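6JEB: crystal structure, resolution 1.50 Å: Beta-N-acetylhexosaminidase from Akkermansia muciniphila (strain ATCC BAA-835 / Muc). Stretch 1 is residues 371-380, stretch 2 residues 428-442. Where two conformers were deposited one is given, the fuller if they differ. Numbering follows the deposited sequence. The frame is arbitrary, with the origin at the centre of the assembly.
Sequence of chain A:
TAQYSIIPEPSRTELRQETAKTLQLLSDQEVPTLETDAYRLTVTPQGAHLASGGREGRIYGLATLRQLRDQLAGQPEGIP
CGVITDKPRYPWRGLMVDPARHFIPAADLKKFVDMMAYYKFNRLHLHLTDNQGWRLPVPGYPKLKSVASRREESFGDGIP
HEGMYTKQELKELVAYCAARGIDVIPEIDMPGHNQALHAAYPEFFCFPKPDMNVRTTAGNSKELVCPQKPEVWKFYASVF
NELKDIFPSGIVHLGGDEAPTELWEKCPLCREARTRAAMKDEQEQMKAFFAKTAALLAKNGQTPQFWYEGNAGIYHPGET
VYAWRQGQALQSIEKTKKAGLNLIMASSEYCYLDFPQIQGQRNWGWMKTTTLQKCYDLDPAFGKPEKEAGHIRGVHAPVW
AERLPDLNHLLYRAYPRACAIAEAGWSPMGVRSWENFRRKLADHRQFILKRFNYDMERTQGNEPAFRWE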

ATOM      1  N   THR A 371       1.092 -14.053  11.950  1.00 17.42           N
ATOM      2  CA  THR A 371      -0.286 -14.420  12.226  1.00 17.52           C
ATOM      3  C   THR A 371      -1.148 -13.168  12.344  1.00 16.86           C
ATOM      4  O   THR A 371      -0.654 -12.040  12.474  1.00 17.61           O
ATOM      5  N   LEU A 372      -2.463 -13.386  12.294  1.00 17.10           N
ATOM      6  CA  LEU A 372      -3.408 -12.298  12.520  1.00 16.99           C
ATOM      7  C   LEU A 372      -3.180 -11.649  13.880  1.00 15.61           C
ATOM      8  O   LEU A 372      -3.218 -10.420  14.004  1.00 16.29           O
ATOM      9  N   GLN A 373      -2.918 -12.460  14.909  1.00 17.50           N
ATOM     10  CA  GLN A 373      -2.679 -11.911  16.241  1.00 18.44           C
ATOM     11  C   GLN A 373      -1.410 -11.066  16.277  1.00 17.75           C
ATOM     12  O   GLN A 373      -1.385 -10.002  16.908  1.00 18.90           O
ATOM     13  N   LYS A 374      -0.348 -11.521  15.608  1.00 18.06           N
ATOM     14  CA  LYS A 374       0.879 -10.733  15.534  1.00 18.39           C
ATOM     15  C   LYS A 374       0.620  -9.408  14.837  1.00 17.17           C
ATOM     16  O   LYS A 374       1.043  -8.342  15.303  1.00 18.10           O
ATOM     17  N   CYS A 375      -0.078  -9.467  13.702  1.00 16.66           N
ATOM     18  CA  CYS A 375      -0.422  -8.259  12.972  0.80 16.88           C
ATOM     19  C   CYS A 375      -1.154  -7.263  13.870  1.00 16.37           C
ATOM     20  O   CYS A 375      -0.819  -6.070  13.890  1.00 17.10           O
ATOM     21  N   TYR A 376      -2.158  -7.738  14.616  1.00 16.95           N
ATOM     22  CA  TYR A 376      -2.933  -6.860  15.483  1.00 15.94           C
ATOM     23  C   TYR A 376      -2.090  -6.241  16.596  1.00 16.42           C
ATOM     24  O   TYR A 376      -2.471  -5.197  17.146  1.00 16.96           O
ATOM     25  N   ASP A 377      -0.946  -6.842  16.930  1.00 16.93           N
ATOM     26  CA  ASP A 377      -0.107  -6.250  17.960  0.70 17.77           C
ATOM     27  C   ASP A 377       0.560  -4.952  17.512  1.00 17.27           C
ATOM     28  O   ASP A 377       1.184  -4.288  18.343  1.00 19.94           O
ATOM     29  N   LEU A 378       0.427  -4.568  16.244  1.00 16.43           N
ATOM     30  CA  LEU A 378       1.100  -3.375  15.737  1.00 16.19           C
ATOM     31  C   LEU A 378       0.500  -2.102  16.326  1.00 17.01           C
ATOM     32  O   LEU A 378      -0.698  -1.838  16.174  1.00 16.71           O
ATOM     33  N   ASP A 379       1.345  -1.315  16.989  1.00 17.38           N
ATOM     34  CA  ASP A 379       1.105   0.101  17.244  1.00 17.53           C
ATOM     35  C   ASP A 379       2.083   0.833  16.338  1.00 17.29           C
ATOM     36  O   ASP A 379       3.303   0.696  16.530  1.00 18.56           O
ATOM     37  N   PRO A 380       1.620   1.575  15.321  1.00 16.28           N
ATOM     38  CA  PRO A 380       2.570   2.219  14.394  1.00 17.05           C
ATOM     39  C   PRO A 380       3.593   3.099  15.077  1.00 18.42           C
ATOM     40  O   PRO A 380       4.702   3.265  14.549  1.00 19.13           O
ATOM     41  N   PRO A 428      -7.811   4.661  17.885  1.00 13.43           N
ATOM     42  CA  PRO A 428      -6.976   5.031  19.035  1.00 14.90           C
ATOM     43  C   PRO A 428      -6.629   3.807  19.871  1.00 14.79           C
ATOM     44  O   PRO A 428      -7.421   2.871  20.001  1.00 15.66           O
ATOM     45  N   MET A 429      -5.428   3.824  20.457  1.00 14.59           N
ATOM     46  CA  MET A 429      -5.007   2.692  21.277  1.00 15.53           C
ATOM     47  C   MET A 429      -5.998   2.406  22.398  1.00 15.85           C
ATOM     48  O   MET A 429      -6.187   1.244  22.780  1.00 17.13           O
ATOM     49  N   GLY A 430      -6.662   3.443  22.915  1.00 16.45           N
ATOM     50  CA  GLY A 430      -7.580   3.289  24.029  1.00 17.63           C
ATOM     51  C   GLY A 430      -8.840   2.508  23.720  1.00 17.49           C
ATOM     52  O   GLY A 430      -9.547   2.132  24.659  1.00 20.53           O
ATOM     53  N   VAL A 431      -9.147   2.263  22.443  1.00 15.87           N
ATOM     54  CA  VAL A 431     -10.289   1.433  22.062  1.00 15.30           C
ATOM     55  C   VAL A 431      -9.868   0.112  21.445  1.00 15.67           C
ATOM     56  O   VAL A 431     -10.730  -0.661  21.001  1.00 17.91           O
ATOM     57  N   ARG A 432      -8.573  -0.175  21.404  1.00 15.52           N
ATOM     58  CA  ARG A 432      -8.071  -1.374  20.752  1.00 16.92           C
ATOM     59  C   ARG A 432      -7.850  -2.491  21.764  1.00 17.93           C
ATOM     60  O   ARG A 432      -7.358  -2.253  22.870  1.00 20.66           O
ATOM     61  N   SER A 433      -8.239  -3.707  21.380  1.00 17.23           N
ATOM     62  CA  SER A 433      -7.892  -4.902  22.134  1.00 19.98           C
ATOM     63  C   SER A 433      -8.033  -6.105  21.212  1.00 18.83           C
ATOM     64  O   SER A 433      -8.913  -6.134  20.345  1.00 18.21           O
ATOM     65  N   TRP A 434      -7.147  -7.080  21.393  1.00 18.74           N
ATOM     66  CA  TRP A 434      -7.220  -8.289  20.584  1.00 17.78           C
ATOM     67  C   TRP A 434      -8.549  -9.005  20.791  1.00 19.03           C
ATOM     68  O   TRP A 434      -9.179  -9.454  19.824  1.00 18.88           O
ATOM     69  N   GLU A 435      -9.011  -9.088  22.042  1.00 20.39           N
ATOM     70  CA  GLU A 435     -10.261  -9.786  22.322  0.70 23.21           C
ATOM     71  C   GLU A 435     -11.427  -9.157  21.569  1.00 20.68           C
ATOM     72  O   GLU A 435     -12.232  -9.862  20.950  1.00 21.94           O
ATOM     73  N   ASN A 436     -11.533  -7.828  21.603  1.00 18.70           N
ATOM     74  CA  ASN A 436     -12.633  -7.179  20.899  1.00 17.90           C
ATOM     75  C   ASN A 436     -12.491  -7.338  19.391  1.00 17.91           C
ATOM     76  O   ASN A 436     -13.477  -7.605  18.693  1.00 18.73           O
ATOM     77  N   PHE A 437     -11.276  -7.168  18.872  1.00 17.11           N
ATOM     78  CA  PHE A 437     -11.068  -7.310  17.436  1.00 17.01           C
ATOM     79  C   PHE A 437     -11.438  -8.712  16.970  1.00 17.57           C
ATOM     80  O   PHE A 437     -12.131  -8.882  15.960  1.00 18.60           O
ATOM     81  N   ARG A 438     -10.973  -9.731  17.701  1.00 18.24           N
ATOM     82  CA  ARG A 438     -11.259 -11.116  17.334  1.00 20.66           C
ATOM     83  C   ARG A 438     -12.760 -11.389  17.335  1.00 19.89           C
ATOM     84  O   ARG A 438     -13.273 -12.085  16.448  1.00 20.45           O
ATOM     85  N   ARG A 439     -13.481 -10.841  18.318  1.00 18.37           N
ATOM     86  CA  ARG A 439     -14.934 -10.986  18.352  1.00 18.71           C
ATOM     87  C   ARG A 439     -15.564 -10.417  17.086  1.00 18.88           C
ATOM     88  O   ARG A 439     -16.375 -11.080  16.426  1.00 20.08           O
ATOM     89  N   LYS A 440     -15.193  -9.189  16.728  1.00 17.27           N
ATOM     90  CA  LYS A 440     -15.789  -8.543  15.561  1.00 16.55           C
ATOM     91  C   LYS A 440     -15.424  -9.271  14.274  1.00 17.46           C
ATOM     92  O   LYS A 440     -16.258  -9.405  13.373  1.00 17.65           O
ATOM     93  N   LEU A 441     -14.173  -9.718  14.157  1.00 18.08           N
ATOM     94  CA  LEU A 441     -13.753 -10.374  12.925  1.00 19.16           C
ATOM     95  C   LEU A 441     -14.542 -11.655  12.675  1.00 19.94           C
ATOM     96  O   LEU A 441     -14.834 -11.996  11.522  1.00 20.17           O
ATOM     97  N   ALA A 442     -14.898 -12.374  13.738  1.00 20.76           N
ATOM     98  CA  ALA A 442     -15.756 -13.540  13.575  1.00 22.20           C
ATOM     99  C   ALA A 442     -17.084 -13.158  12.930  1.00 22.58           C
ATOM    100  O   ALA A 442     -17.570 -13.856  12.032  1.00 23.97           O
TER

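A single tyrosine ring held between an arginine and a phenylalanine is the most distinctive feature of this contact, and it illustrates how an aromatic side chain can use both faces at once. Y376, buried and pointing toward the other stretch with chi1 t, receives the guanidinium of R432 over one face, a cation-pi arrangement in which R432 CZ lies 4.5 Å from the centroid of the Y376 ring. Over the opposite face lies F437, also t; its CB sits 3.9 Å from the Y376 ring centroid, and the two rings form an offset stack with planes 25° apart.

The arginine is not spent on the ring alone. Its m, t, p, chi4 -164° conformation presents the edge of the guanidinium to the main-chain carbonyl L378 O, to which R432 NH1 and R432 NH2 donate at 2.9 and 3.0 Å. The charged group thus serves a loop carbonyl while standing nearly upright over the tyrosine face. A weak bond from R432 NE to Y376 OH, 3.4 Å long, adds to the link.

One helical turn earlier, L372 (t, p) points in and packs against three apolar side chains: its CG is 3.9 Å from W434 CH2, at the indole edge, its CD1 4.0 Å from F437 CE2, and its CD2 3.4 Å from L441 CD2. W434, with chi1 t, starts sideways, but its indole comes nearer and lies against the first helix, so that Q373 CA packs over its six-membered ring, 3.9 Å from the centroid, and Y376 CB approaches W434 CE3 at 3.7 Å. At the far end, M429, m throughout, brings SD to 3.9 Å from D379 CG.

The helix carrying W434 and F437 is capped by S433, whose OG accepts from N436 N at 3.0 Å while its CB points away from the contact.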

ATOM      1  CB  THR A 371      -0.387 -15.199  13.537  1.00 18.50           C
ATOM      2  OG1 THR A 371       0.023 -14.355  14.620  1.00 19.03           O
ATOM      3  CG2 THR A 371       0.473 -16.464  13.493  1.00 19.11           C
ATOM      4  CB  LEU A 372      -4.834 -12.836  12.416  1.00 16.80           C
ATOM      5  CG  LEU A 372      -5.938 -11.819  12.665  1.00 15.77           C
ATOM      6  CD1 LEU A 372      -5.891 -10.722  11.593  1.00 17.21           C
ATOM      7  CD2 LEU A 372      -7.269 -12.536  12.679  1.00 17.65           C
ATOM      8  CB  GLN A 373      -2.611 -13.037  17.271  1.00 20.88           C
ATOM      9  CG  GLN A 373      -2.571 -12.536  18.699  1.00 25.30           C
ATOM     10  CD  GLN A 373      -2.812 -13.639  19.715  1.00 30.89           C
ATOM     11  OE1 GLN A 373      -3.073 -14.788  19.355  1.00 33.89           O
ATOM     12  NE2 GLN A 373      -2.736 -13.290  20.990  1.00 33.86           N
ATOM     13  CB  LYS A 374       1.951 -11.524  14.778  1.00 19.10           C
ATOM     14  CG  LYS A 374       3.190 -10.708  14.425  1.00 20.13           C
ATOM     15  CD  LYS A 374       3.911 -10.240  15.677  1.00 23.55           C
ATOM     16  CE  LYS A 374       5.236  -9.595  15.331  1.00 24.16           C
ATOM     17  NZ  LYS A 374       6.057  -9.319  16.544  1.00 26.50           N
ATOM     18  CB  CYS A 375      -1.274  -8.664  11.774  0.80 17.95           C
ATOM     19  SG  CYS A 375      -1.605  -7.365  10.629  0.80 16.82           S
ATOM     20  CB  TYR A 376      -4.168  -7.585  16.052  1.00 14.77           C
ATOM     21  CG  TYR A 376      -5.116  -6.575  16.643  1.00 14.83           C
ATOM     22  CD1 TYR A 376      -5.986  -5.871  15.824  1.00 14.98           C
ATOM     23  CD2 TYR A 376      -5.078  -6.256  17.996  1.00 17.14           C
ATOM     24  CE1 TYR A 376      -6.806  -4.889  16.329  1.00 16.58           C
ATOM     25  CE2 TYR A 376      -5.899  -5.279  18.516  1.00 15.72           C
ATOM     26  CZ  TYR A 376      -6.766  -4.597  17.678  1.00 16.01           C
ATOM     27  OH  TYR A 376      -7.580  -3.614  18.188  1.00 17.36           O
ATOM     28  CB  ASP A 377       0.937  -7.264  18.436  0.70 21.15           C
ATOM     29  CG  ASP A 377       1.482  -6.935  19.811  0.70 27.00           C
ATOM     30  OD1 ASP A 377       0.675  -6.715  20.742  0.70 27.77           O
ATOM     31  OD2 ASP A 377       2.719  -6.897  19.967  0.70 30.28           O
ATOM     32  CB  LEU A 378       1.001  -3.323  14.218  1.00 16.53           C
ATOM     33  CG  LEU A 378       1.583  -2.053  13.590  1.00 16.88           C
ATOM     34  CD1 LEU A 378       3.093  -1.978  13.828  1.00 18.29           C
ATOM     35  CD2 LEU A 378       1.258  -2.007  12.104  1.00 19.36           C
ATOM     36  CB  ASP A 379       1.400   0.421  18.713  1.00 18.90           C
ATOM     37  CG  ASP A 379       1.410   1.922  19.017  1.00 19.46           C
ATOM     38  OD1 ASP A 379       1.009   2.735  18.157  1.00 17.15           O
ATOM     39  OD2 ASP A 379       1.831   2.292  20.141  1.00 21.09           O
ATOM     40  CB  PRO A 380       1.652   3.025  13.464  1.00 16.12           C
ATOM     41  CG  PRO A 380       0.369   2.257  13.472  1.00 16.17           C
ATOM     42  CD  PRO A 380       0.222   1.794  14.904  1.00 15.59           C
ATOM     43  CB  PRO A 428      -7.873   5.987  19.828  1.00 16.56           C
ATOM     44  CG  PRO A 428      -8.844   6.520  18.829  1.00 17.98           C
ATOM     45  CD  PRO A 428      -9.058   5.436  17.811  1.00 15.78           C
ATOM     46  CB  MET A 429      -3.602   2.931  21.839  1.00 17.90           C
ATOM     47  CG  MET A 429      -2.496   2.960  20.767  1.00 18.36           C
ATOM     48  SD  MET A 429      -2.336   1.423  19.821  1.00 18.78           S
ATOM     49  CE  MET A 429      -1.756   0.306  21.093  1.00 21.55           C
ATOM     50  CB  VAL A 431     -11.286   2.172  21.145  1.00 16.42           C
ATOM     51  CG1 VAL A 431     -11.785   3.456  21.808  1.00 19.03           C
ATOM     52  CG2 VAL A 431     -10.663   2.450  19.764  1.00 16.97           C
ATOM     53  CB  ARG A 432      -6.771  -1.073  20.008  1.00 16.52           C
ATOM     54  CG  ARG A 432      -6.989  -0.231  18.762  1.00 15.47           C
ATOM     55  CD  ARG A 432      -5.707  -0.065  17.970  1.00 14.39           C
ATOM     56  NE  ARG A 432      -5.168  -1.353  17.532  1.00 14.78           N
ATOM     57  CZ  ARG A 432      -3.929  -1.538  17.093  1.00 13.67           C
ATOM     58  NH1 ARG A 432      -3.096  -0.507  17.011  1.00 14.30           N
ATOM     59  NH2 ARG A 432      -3.532  -2.754  16.726  1.00 15.67           N
ATOM     60  CB  SER A 433      -8.750  -5.083  23.395  1.00 25.07           C
ATOM     61  OG  SER A 433     -10.002  -5.684  23.112  1.00 25.09           O
ATOM     62  CB  TRP A 434      -6.041  -9.204  20.911  1.00 19.60           C
ATOM     63  CG  TRP A 434      -6.178 -10.581  20.340  1.00 20.35           C
ATOM     64  CD1 TRP A 434      -6.296 -11.750  21.041  1.00 23.58           C
ATOM     65  CD2 TRP A 434      -6.236 -10.940  18.949  1.00 20.50           C
ATOM     66  NE1 TRP A 434      -6.412 -12.807  20.179  1.00 25.43           N
ATOM     67  CE2 TRP A 434      -6.374 -12.342  18.889  1.00 22.62           C
ATOM     68  CE3 TRP A 434      -6.172 -10.218  17.753  1.00 20.46           C
ATOM     69  CZ2 TRP A 434      -6.457 -13.037  17.680  1.00 23.03           C
ATOM     70  CZ3 TRP A 434      -6.249 -10.914  16.547  1.00 19.93           C
ATOM     71  CH2 TRP A 434      -6.391 -12.307  16.524  1.00 20.99           C
ATOM     72  CB  GLU A 435     -10.530  -9.815  23.826  0.70 28.85           C
ATOM     73  CG  GLU A 435      -9.592 -10.733  24.594  0.70 36.90           C
ATOM     74  CD  GLU A 435      -9.631 -12.158  24.081  0.70 44.61           C
ATOM     75  OE1 GLU A 435     -10.745 -12.671  23.837  0.70 47.94           O
ATOM     76  OE2 GLU A 435      -8.550 -12.763  23.908  0.70 46.79           O
ATOM     77  CB  ASN A 436     -12.723  -5.701  21.276  1.00 18.89           C
ATOM     78  CG  ASN A 436     -14.005  -5.063  20.787  1.00 19.90           C
ATOM     79  OD1 ASN A 436     -15.100  -5.531  21.116  1.00 21.42           O
ATOM     80  ND2 ASN A 436     -13.886  -3.993  20.001  1.00 19.84           N
ATOM     81  CB  PHE A 437      -9.616  -6.990  17.076  1.00 16.90           C
ATOM     82  CG  PHE A 437      -9.287  -7.246  15.631  1.00 15.71           C
ATOM     83  CD1 PHE A 437      -9.616  -6.310  14.653  1.00 14.68           C
ATOM     84  CD2 PHE A 437      -8.672  -8.429  15.247  1.00 16.82           C
ATOM     85  CE1 PHE A 437      -9.319  -6.546  13.312  1.00 15.74           C
ATOM     86  CE2 PHE A 437      -8.374  -8.677  13.919  1.00 16.78           C
ATOM     87  CZ  PHE A 437      -8.700  -7.736  12.944  1.00 16.72           C
ATOM     88  CB  ARG A 438     -10.532 -12.060  18.295  1.00 25.90           C
ATOM     89  CG  ARG A 438     -10.606 -13.526  17.929  1.00 34.15           C
ATOM     90  CD  ARG A 438     -10.076 -14.381  19.064  1.00 42.64           C
ATOM     91  NE  ARG A 438     -11.024 -14.440  20.173  1.00 50.30           N
ATOM     92  CZ  ARG A 438     -10.678 -14.457  21.456  1.00 55.16           C
ATOM     93  NH1 ARG A 438      -9.399 -14.399  21.802  1.00 56.46           N
ATOM     94  NH2 ARG A 438     -11.611 -14.512  22.397  1.00 57.05           N
ATOM     95  CB  ARG A 439     -15.493 -10.265  19.580  1.00 20.11           C
ATOM     96  CG  ARG A 439     -17.019 -10.160  19.586  1.00 21.21           C
ATOM     97  CD  ARG A 439     -17.539  -9.240  20.693  1.00 21.85           C
ATOM     98  NE  ARG A 439     -17.185  -7.835  20.492  1.00 21.81           N
ATOM     99  CZ  ARG A 439     -17.856  -6.997  19.706  1.00 21.85           C
ATOM    100  NH1 ARG A 439     -18.907  -7.423  19.017  1.00 22.15           N
ATOM    101  NH2 ARG A 439     -17.464  -5.733  19.596  1.00 22.45           N
ATOM    102  CB  LYS A 440     -15.321  -7.092  15.478  1.00 16.87           C
ATOM    103  CG  LYS A 440     -15.664  -6.273  16.705  1.00 17.08           C
ATOM    104  CD  LYS A 440     -15.279  -4.816  16.513  1.00 15.83           C
ATOM    105  CE  LYS A 440     -13.762  -4.649  16.427  1.00 15.85           C
ATOM    106  NZ  LYS A 440     -13.363  -3.235  16.122  1.00 15.25           N
ATOM    107  CB  LEU A 441     -12.260 -10.662  12.970  1.00 19.87           C
ATOM    108  CG  LEU A 441     -11.771 -11.230  11.643  1.00 22.11           C
ATOM    109  CD1 LEU A 441     -11.698 -10.148  10.568  1.00 21.13           C
ATOM    110  CD2 LEU A 441     -10.464 -11.919  11.837  1.00 23.97           C
ATOM    111  CB  ALA A 442     -15.972 -14.218  14.928  1.00 23.94           C
TER